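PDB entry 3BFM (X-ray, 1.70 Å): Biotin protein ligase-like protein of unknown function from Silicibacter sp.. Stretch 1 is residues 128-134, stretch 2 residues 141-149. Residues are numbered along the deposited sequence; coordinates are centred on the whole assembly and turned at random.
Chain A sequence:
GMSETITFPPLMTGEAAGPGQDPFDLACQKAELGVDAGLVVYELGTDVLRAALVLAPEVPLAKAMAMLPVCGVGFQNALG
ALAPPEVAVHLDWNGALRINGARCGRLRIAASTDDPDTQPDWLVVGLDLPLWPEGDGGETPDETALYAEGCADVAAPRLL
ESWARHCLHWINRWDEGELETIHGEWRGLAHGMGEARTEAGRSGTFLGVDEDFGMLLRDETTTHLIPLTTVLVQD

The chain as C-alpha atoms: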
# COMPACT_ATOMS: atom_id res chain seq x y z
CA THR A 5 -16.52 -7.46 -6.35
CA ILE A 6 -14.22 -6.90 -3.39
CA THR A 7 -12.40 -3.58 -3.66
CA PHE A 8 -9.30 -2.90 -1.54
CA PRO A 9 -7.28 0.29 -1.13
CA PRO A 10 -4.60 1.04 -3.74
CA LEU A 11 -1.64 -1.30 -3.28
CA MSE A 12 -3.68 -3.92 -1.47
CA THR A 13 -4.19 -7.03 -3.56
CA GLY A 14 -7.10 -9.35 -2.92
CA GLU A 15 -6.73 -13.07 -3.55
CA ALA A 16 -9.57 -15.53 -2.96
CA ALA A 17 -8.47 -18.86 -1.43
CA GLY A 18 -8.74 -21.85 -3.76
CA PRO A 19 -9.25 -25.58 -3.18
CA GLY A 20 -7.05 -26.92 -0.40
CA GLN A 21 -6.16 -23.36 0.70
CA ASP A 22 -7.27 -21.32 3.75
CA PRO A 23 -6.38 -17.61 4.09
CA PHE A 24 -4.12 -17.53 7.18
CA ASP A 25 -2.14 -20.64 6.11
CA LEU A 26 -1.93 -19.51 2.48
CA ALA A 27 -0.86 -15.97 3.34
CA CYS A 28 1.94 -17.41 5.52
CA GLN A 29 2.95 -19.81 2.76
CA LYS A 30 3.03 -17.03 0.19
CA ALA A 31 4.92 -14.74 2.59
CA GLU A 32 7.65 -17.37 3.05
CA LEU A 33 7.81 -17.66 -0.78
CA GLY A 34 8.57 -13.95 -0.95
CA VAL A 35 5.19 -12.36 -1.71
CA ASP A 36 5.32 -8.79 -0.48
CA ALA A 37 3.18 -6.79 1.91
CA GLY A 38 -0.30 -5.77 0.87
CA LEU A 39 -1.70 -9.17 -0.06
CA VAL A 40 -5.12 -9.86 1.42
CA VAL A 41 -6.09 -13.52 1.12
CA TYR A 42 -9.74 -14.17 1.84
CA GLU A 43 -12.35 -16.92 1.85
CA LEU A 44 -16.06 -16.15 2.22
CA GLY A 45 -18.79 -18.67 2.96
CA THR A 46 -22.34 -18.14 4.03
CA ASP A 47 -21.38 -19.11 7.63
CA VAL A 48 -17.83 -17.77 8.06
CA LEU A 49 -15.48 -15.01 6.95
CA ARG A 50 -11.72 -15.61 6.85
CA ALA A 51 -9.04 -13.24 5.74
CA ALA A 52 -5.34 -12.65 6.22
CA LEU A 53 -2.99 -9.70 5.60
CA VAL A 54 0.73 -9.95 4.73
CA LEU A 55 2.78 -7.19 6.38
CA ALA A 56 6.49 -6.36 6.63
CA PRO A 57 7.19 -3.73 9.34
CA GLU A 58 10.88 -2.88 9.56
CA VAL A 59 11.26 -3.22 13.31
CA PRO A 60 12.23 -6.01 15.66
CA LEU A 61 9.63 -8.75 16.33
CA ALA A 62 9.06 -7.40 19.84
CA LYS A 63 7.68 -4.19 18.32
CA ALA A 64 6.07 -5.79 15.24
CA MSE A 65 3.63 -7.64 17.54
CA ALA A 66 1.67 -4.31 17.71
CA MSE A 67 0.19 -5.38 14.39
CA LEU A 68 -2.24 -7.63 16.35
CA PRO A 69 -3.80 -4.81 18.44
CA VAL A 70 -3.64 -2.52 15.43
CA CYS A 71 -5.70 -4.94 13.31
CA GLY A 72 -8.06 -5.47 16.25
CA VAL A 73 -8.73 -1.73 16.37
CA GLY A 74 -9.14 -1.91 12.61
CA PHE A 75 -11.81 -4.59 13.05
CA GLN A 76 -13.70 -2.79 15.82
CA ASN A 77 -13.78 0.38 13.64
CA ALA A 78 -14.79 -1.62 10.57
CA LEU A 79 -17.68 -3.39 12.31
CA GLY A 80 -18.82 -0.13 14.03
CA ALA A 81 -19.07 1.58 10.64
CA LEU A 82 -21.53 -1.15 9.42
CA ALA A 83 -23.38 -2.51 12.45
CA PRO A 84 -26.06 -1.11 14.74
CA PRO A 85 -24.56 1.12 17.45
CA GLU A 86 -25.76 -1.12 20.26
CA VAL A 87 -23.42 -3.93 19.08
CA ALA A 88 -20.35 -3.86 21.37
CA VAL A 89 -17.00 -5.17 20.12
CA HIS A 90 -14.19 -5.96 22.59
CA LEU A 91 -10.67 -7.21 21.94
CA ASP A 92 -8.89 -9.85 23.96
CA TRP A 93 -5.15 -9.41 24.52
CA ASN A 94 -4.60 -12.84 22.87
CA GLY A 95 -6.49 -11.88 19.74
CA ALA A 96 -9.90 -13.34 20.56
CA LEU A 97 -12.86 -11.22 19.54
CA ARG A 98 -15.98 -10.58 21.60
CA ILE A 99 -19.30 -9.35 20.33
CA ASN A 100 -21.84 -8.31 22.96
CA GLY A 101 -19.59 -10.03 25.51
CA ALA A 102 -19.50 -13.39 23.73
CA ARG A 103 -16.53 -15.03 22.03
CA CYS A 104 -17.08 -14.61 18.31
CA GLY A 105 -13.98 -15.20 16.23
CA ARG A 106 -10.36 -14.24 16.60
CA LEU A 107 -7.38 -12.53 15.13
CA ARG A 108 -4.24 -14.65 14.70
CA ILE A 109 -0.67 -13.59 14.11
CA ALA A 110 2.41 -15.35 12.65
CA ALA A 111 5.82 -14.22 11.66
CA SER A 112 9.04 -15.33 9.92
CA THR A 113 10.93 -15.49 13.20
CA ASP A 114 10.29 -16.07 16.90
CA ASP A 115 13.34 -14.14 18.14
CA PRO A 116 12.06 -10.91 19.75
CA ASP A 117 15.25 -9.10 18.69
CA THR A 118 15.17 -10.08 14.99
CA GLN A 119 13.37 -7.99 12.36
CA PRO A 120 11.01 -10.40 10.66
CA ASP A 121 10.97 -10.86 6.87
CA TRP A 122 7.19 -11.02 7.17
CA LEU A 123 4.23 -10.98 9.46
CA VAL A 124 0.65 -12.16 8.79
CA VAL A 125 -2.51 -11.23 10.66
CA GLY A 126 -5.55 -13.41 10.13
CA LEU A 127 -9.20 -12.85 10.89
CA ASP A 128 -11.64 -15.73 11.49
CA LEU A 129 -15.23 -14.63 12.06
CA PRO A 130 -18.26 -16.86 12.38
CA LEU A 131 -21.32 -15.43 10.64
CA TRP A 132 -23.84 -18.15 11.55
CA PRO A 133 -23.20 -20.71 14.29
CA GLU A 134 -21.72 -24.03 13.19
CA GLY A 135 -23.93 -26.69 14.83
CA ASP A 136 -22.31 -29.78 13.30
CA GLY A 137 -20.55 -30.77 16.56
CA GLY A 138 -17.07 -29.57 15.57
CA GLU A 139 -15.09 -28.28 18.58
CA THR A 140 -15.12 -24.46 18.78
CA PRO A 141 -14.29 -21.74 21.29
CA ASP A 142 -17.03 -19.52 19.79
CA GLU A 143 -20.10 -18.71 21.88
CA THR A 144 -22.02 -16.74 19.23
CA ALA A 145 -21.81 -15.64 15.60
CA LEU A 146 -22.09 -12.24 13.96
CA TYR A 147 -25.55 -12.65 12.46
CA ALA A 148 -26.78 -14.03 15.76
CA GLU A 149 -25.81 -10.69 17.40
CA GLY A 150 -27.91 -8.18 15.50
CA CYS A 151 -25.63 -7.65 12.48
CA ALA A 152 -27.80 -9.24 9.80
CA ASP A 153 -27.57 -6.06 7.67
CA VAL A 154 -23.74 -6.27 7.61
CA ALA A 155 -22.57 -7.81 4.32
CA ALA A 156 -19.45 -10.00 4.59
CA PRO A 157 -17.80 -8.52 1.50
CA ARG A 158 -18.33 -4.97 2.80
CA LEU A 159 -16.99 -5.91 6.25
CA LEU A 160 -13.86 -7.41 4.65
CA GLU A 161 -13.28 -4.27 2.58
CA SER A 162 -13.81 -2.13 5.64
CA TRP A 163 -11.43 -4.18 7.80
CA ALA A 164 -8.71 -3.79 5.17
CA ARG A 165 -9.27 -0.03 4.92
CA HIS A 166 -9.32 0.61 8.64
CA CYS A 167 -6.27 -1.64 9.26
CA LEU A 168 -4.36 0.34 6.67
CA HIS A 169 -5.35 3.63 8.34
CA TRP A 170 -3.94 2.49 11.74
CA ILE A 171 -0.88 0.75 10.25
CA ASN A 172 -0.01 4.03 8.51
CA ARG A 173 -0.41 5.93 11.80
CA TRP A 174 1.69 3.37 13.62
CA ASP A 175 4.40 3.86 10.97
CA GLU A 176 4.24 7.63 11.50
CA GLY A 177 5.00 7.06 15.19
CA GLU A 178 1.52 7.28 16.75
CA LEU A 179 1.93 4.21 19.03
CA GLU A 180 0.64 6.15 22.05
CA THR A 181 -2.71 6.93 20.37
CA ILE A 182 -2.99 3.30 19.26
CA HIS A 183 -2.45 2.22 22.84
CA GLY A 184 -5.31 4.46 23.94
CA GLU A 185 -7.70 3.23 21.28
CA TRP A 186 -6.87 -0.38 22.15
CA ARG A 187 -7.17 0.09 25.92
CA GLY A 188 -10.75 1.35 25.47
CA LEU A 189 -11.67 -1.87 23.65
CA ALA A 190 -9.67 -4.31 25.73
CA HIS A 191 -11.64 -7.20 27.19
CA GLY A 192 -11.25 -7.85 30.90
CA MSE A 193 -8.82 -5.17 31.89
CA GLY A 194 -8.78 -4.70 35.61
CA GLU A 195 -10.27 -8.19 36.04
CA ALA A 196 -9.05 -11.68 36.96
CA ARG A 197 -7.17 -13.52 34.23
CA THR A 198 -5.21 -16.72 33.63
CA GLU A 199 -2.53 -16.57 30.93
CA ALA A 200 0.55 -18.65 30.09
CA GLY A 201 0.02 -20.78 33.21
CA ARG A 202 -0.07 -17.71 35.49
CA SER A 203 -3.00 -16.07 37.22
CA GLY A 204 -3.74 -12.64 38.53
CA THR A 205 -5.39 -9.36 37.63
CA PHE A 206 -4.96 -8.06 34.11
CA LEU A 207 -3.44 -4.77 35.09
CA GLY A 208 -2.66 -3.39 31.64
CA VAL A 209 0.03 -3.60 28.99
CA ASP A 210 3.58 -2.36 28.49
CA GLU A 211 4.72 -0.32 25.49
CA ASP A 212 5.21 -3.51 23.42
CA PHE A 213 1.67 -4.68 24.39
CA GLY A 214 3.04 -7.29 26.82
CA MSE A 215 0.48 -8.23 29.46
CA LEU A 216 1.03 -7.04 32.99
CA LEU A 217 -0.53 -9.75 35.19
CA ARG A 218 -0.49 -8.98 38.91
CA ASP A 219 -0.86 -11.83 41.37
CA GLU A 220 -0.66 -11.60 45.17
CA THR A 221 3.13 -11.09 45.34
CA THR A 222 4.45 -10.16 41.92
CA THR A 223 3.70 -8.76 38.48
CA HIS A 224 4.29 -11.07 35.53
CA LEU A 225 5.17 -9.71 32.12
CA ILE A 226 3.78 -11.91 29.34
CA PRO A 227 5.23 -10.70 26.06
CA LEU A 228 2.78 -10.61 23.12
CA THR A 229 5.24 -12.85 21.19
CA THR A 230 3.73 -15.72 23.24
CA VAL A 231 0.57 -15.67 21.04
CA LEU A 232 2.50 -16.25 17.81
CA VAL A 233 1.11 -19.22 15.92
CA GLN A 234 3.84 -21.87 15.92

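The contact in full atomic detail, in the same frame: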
# COMPACT_ATOMS: atom_id res chain seq x y z
N ASP A 128 -10.63 -14.69 11.66
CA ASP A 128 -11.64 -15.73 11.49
C ASP A 128 -12.91 -15.25 12.21
O ASP A 128 -12.88 -14.94 13.40
CB ASP A 128 -11.16 -17.04 12.08
CG ASP A 128 -10.10 -17.75 11.21
OD1 ASP A 128 -8.96 -17.25 11.08
OD2 ASP A 128 -10.42 -18.84 10.69
N LEU A 129 -14.02 -15.15 11.48
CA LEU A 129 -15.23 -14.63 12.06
C LEU A 129 -16.40 -15.51 11.67
O LEU A 129 -16.74 -15.62 10.46
CB LEU A 129 -15.46 -13.17 11.61
CG LEU A 129 -16.64 -12.38 12.16
CD1 LEU A 129 -16.38 -12.02 13.64
CD2 LEU A 129 -16.97 -11.08 11.36
N PRO A 130 -17.03 -16.14 12.67
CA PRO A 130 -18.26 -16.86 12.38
C PRO A 130 -19.43 -15.94 12.10
O PRO A 130 -19.63 -14.98 12.79
CB PRO A 130 -18.50 -17.65 13.65
CG PRO A 130 -17.85 -16.87 14.73
CD PRO A 130 -16.67 -16.21 14.10
N LEU A 131 -20.19 -16.26 11.05
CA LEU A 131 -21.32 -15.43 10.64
C LEU A 131 -22.62 -16.06 11.12
O LEU A 131 -23.46 -15.37 11.66
CB LEU A 131 -21.32 -15.29 9.14
CG LEU A 131 -20.08 -14.60 8.56
CD1 LEU A 131 -20.21 -14.60 7.00
CD2 LEU A 131 -19.90 -13.18 9.07
N TRP A 132 -22.78 -17.36 10.92
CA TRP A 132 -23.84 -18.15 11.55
C TRP A 132 -23.20 -19.24 12.41
O TRP A 132 -22.08 -19.66 12.12
CB TRP A 132 -24.67 -18.85 10.49
CG TRP A 132 -25.42 -17.90 9.62
CD1 TRP A 132 -25.24 -17.71 8.30
CD2 TRP A 132 -26.50 -17.04 10.01
NE1 TRP A 132 -26.12 -16.79 7.84
CE2 TRP A 132 -26.91 -16.37 8.87
CE3 TRP A 132 -27.18 -16.80 11.21
CZ2 TRP A 132 -27.95 -15.42 8.88
CZ3 TRP A 132 -28.19 -15.86 11.23
CH2 TRP A 132 -28.57 -15.18 10.07
N PRO A 133 -23.88 -19.70 13.44
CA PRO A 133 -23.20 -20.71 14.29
C PRO A 133 -23.06 -22.04 13.58
O PRO A 133 -23.97 -22.47 12.91
CB PRO A 133 -24.12 -20.84 15.51
CG PRO A 133 -25.08 -19.72 15.43
CD PRO A 133 -25.20 -19.35 13.97
N GLU A 134 -21.90 -22.68 13.71
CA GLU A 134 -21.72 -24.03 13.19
C GLU A 134 -22.23 -25.03 14.22
O GLU A 134 -21.68 -25.11 15.32
CB GLU A 134 -20.25 -24.30 12.84
CG GLU A 134 -19.26 -23.81 13.87
N PRO A 141 -14.24 -22.64 20.16
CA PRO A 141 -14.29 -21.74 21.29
C PRO A 141 -15.44 -20.72 21.17
O PRO A 141 -15.76 -20.05 22.13
CB PRO A 141 -12.92 -21.03 21.23
CG PRO A 141 -12.56 -21.04 19.80
CD PRO A 141 -13.20 -22.26 19.18
N ASP A 142 -16.06 -20.60 20.00
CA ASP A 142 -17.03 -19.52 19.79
C ASP A 142 -18.33 -19.73 20.53
O ASP A 142 -18.88 -20.82 20.50
CB ASP A 142 -17.32 -19.36 18.29
CG ASP A 142 -16.09 -18.96 17.49
OD1 ASP A 142 -15.29 -18.11 17.96
OD2 ASP A 142 -15.91 -19.52 16.38
N GLU A 143 -18.84 -18.68 21.14
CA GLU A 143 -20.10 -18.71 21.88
C GLU A 143 -21.27 -18.10 21.10
O GLU A 143 -22.43 -18.33 21.44
CB GLU A 143 -19.91 -17.98 23.21
CG GLU A 143 -18.73 -18.51 23.98
CD GLU A 143 -18.37 -17.70 25.23
OE1 GLU A 143 -18.30 -16.44 25.20
OE2 GLU A 143 -18.11 -18.36 26.26
N THR A 144 -20.98 -17.32 20.06
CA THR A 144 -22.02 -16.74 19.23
C THR A 144 -21.47 -16.61 17.81
O THR A 144 -20.43 -17.17 17.48
CB THR A 144 -22.49 -15.37 19.77
OG1 THR A 144 -23.69 -14.95 19.10
CG2 THR A 144 -21.41 -14.31 19.61
N ALA A 145 -22.20 -15.88 16.97
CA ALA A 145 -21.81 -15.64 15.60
C ALA A 145 -22.38 -14.28 15.25
O ALA A 145 -23.37 -13.84 15.85
CB ALA A 145 -22.36 -16.70 14.67
N LEU A 146 -21.77 -13.62 14.28
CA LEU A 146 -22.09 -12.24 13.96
C LEU A 146 -23.56 -12.00 13.69
O LEU A 146 -24.13 -11.04 14.21
CB LEU A 146 -21.31 -11.77 12.72
CG LEU A 146 -21.29 -10.25 12.53
CD1 LEU A 146 -20.46 -9.56 13.58
CD2 LEU A 146 -20.74 -9.99 11.12
N TYR A 147 -24.17 -12.86 12.87
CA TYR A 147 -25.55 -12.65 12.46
C TYR A 147 -26.52 -13.07 13.55
O TYR A 147 -27.71 -12.78 13.48
CB TYR A 147 -25.85 -13.35 11.12
CG TYR A 147 -25.09 -12.77 9.96
CD1 TYR A 147 -24.75 -11.42 9.92
CD2 TYR A 147 -24.75 -13.55 8.86
CE1 TYR A 147 -24.05 -10.91 8.86
CE2 TYR A 147 -24.06 -13.04 7.79
CZ TYR A 147 -23.72 -11.71 7.77
OH TYR A 147 -23.02 -11.21 6.68
N ALA A 148 -26.00 -13.75 14.57
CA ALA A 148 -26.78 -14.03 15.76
C ALA A 148 -26.85 -12.81 16.69
O ALA A 148 -27.69 -12.77 17.57
CB ALA A 148 -26.19 -15.26 16.52
N GLU A 149 -25.98 -11.82 16.47
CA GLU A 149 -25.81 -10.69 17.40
C GLU A 149 -26.31 -9.36 16.90
O GLU A 149 -25.81 -8.31 17.31
CB GLU A 149 -24.32 -10.55 17.77
CG GLU A 149 -23.80 -11.71 18.58
CD GLU A 149 -24.54 -11.85 19.92
OE1 GLU A 149 -25.01 -10.81 20.45
OE2 GLU A 149 -24.64 -12.99 20.43

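Two backbone hydrogen bonds fasten the end of the strand at 128-130 and the first loop residue after it to the start of the 3-10 segment in the second stretch. Leu146 N donates to Pro130 O at 2.9 Å, almost perfectly straight at 178°, and Tyr147 N donates to Leu131 O, also at 2.9 Å but more bent at 156°. Consecutive carbonyls thus serve consecutive amides. These are the first turn's amides, which a 3-10 segment leaves without partners of its own; within the turn, Ala148 N reaches back to Ala145 O (2.9 Å) and Glu149 N to Leu146 O (3.0 Å). Thr144, its CA-to-CB bond pointing away from the first stretch, gives its hydroxyl to its own stretch, OG1 donating to Glu149 OE2 at 2.6 Å. Tyr147 OH and Asp142 OD1 are satisfied elsewhere in the structure, while Asp142 OD2 lies against the proline ring, 3.7 Å from Pro130 CG, without a hydrogen bond across the contact. Apolar contacts accompany the two hydrogen bonds. Leu146 CD2 lies 3.9 Å from both Leu129 CD2 and Leu131 CD2, and Ala145 CB sits 3.9 Å from Pro133 CD. Trp132 starts away from the second stretch, but its indole returns: Tyr147 CB stands 3.4 Å above the six-membered ring centroid, and the tyrosine edge meets that face with planes at 60°.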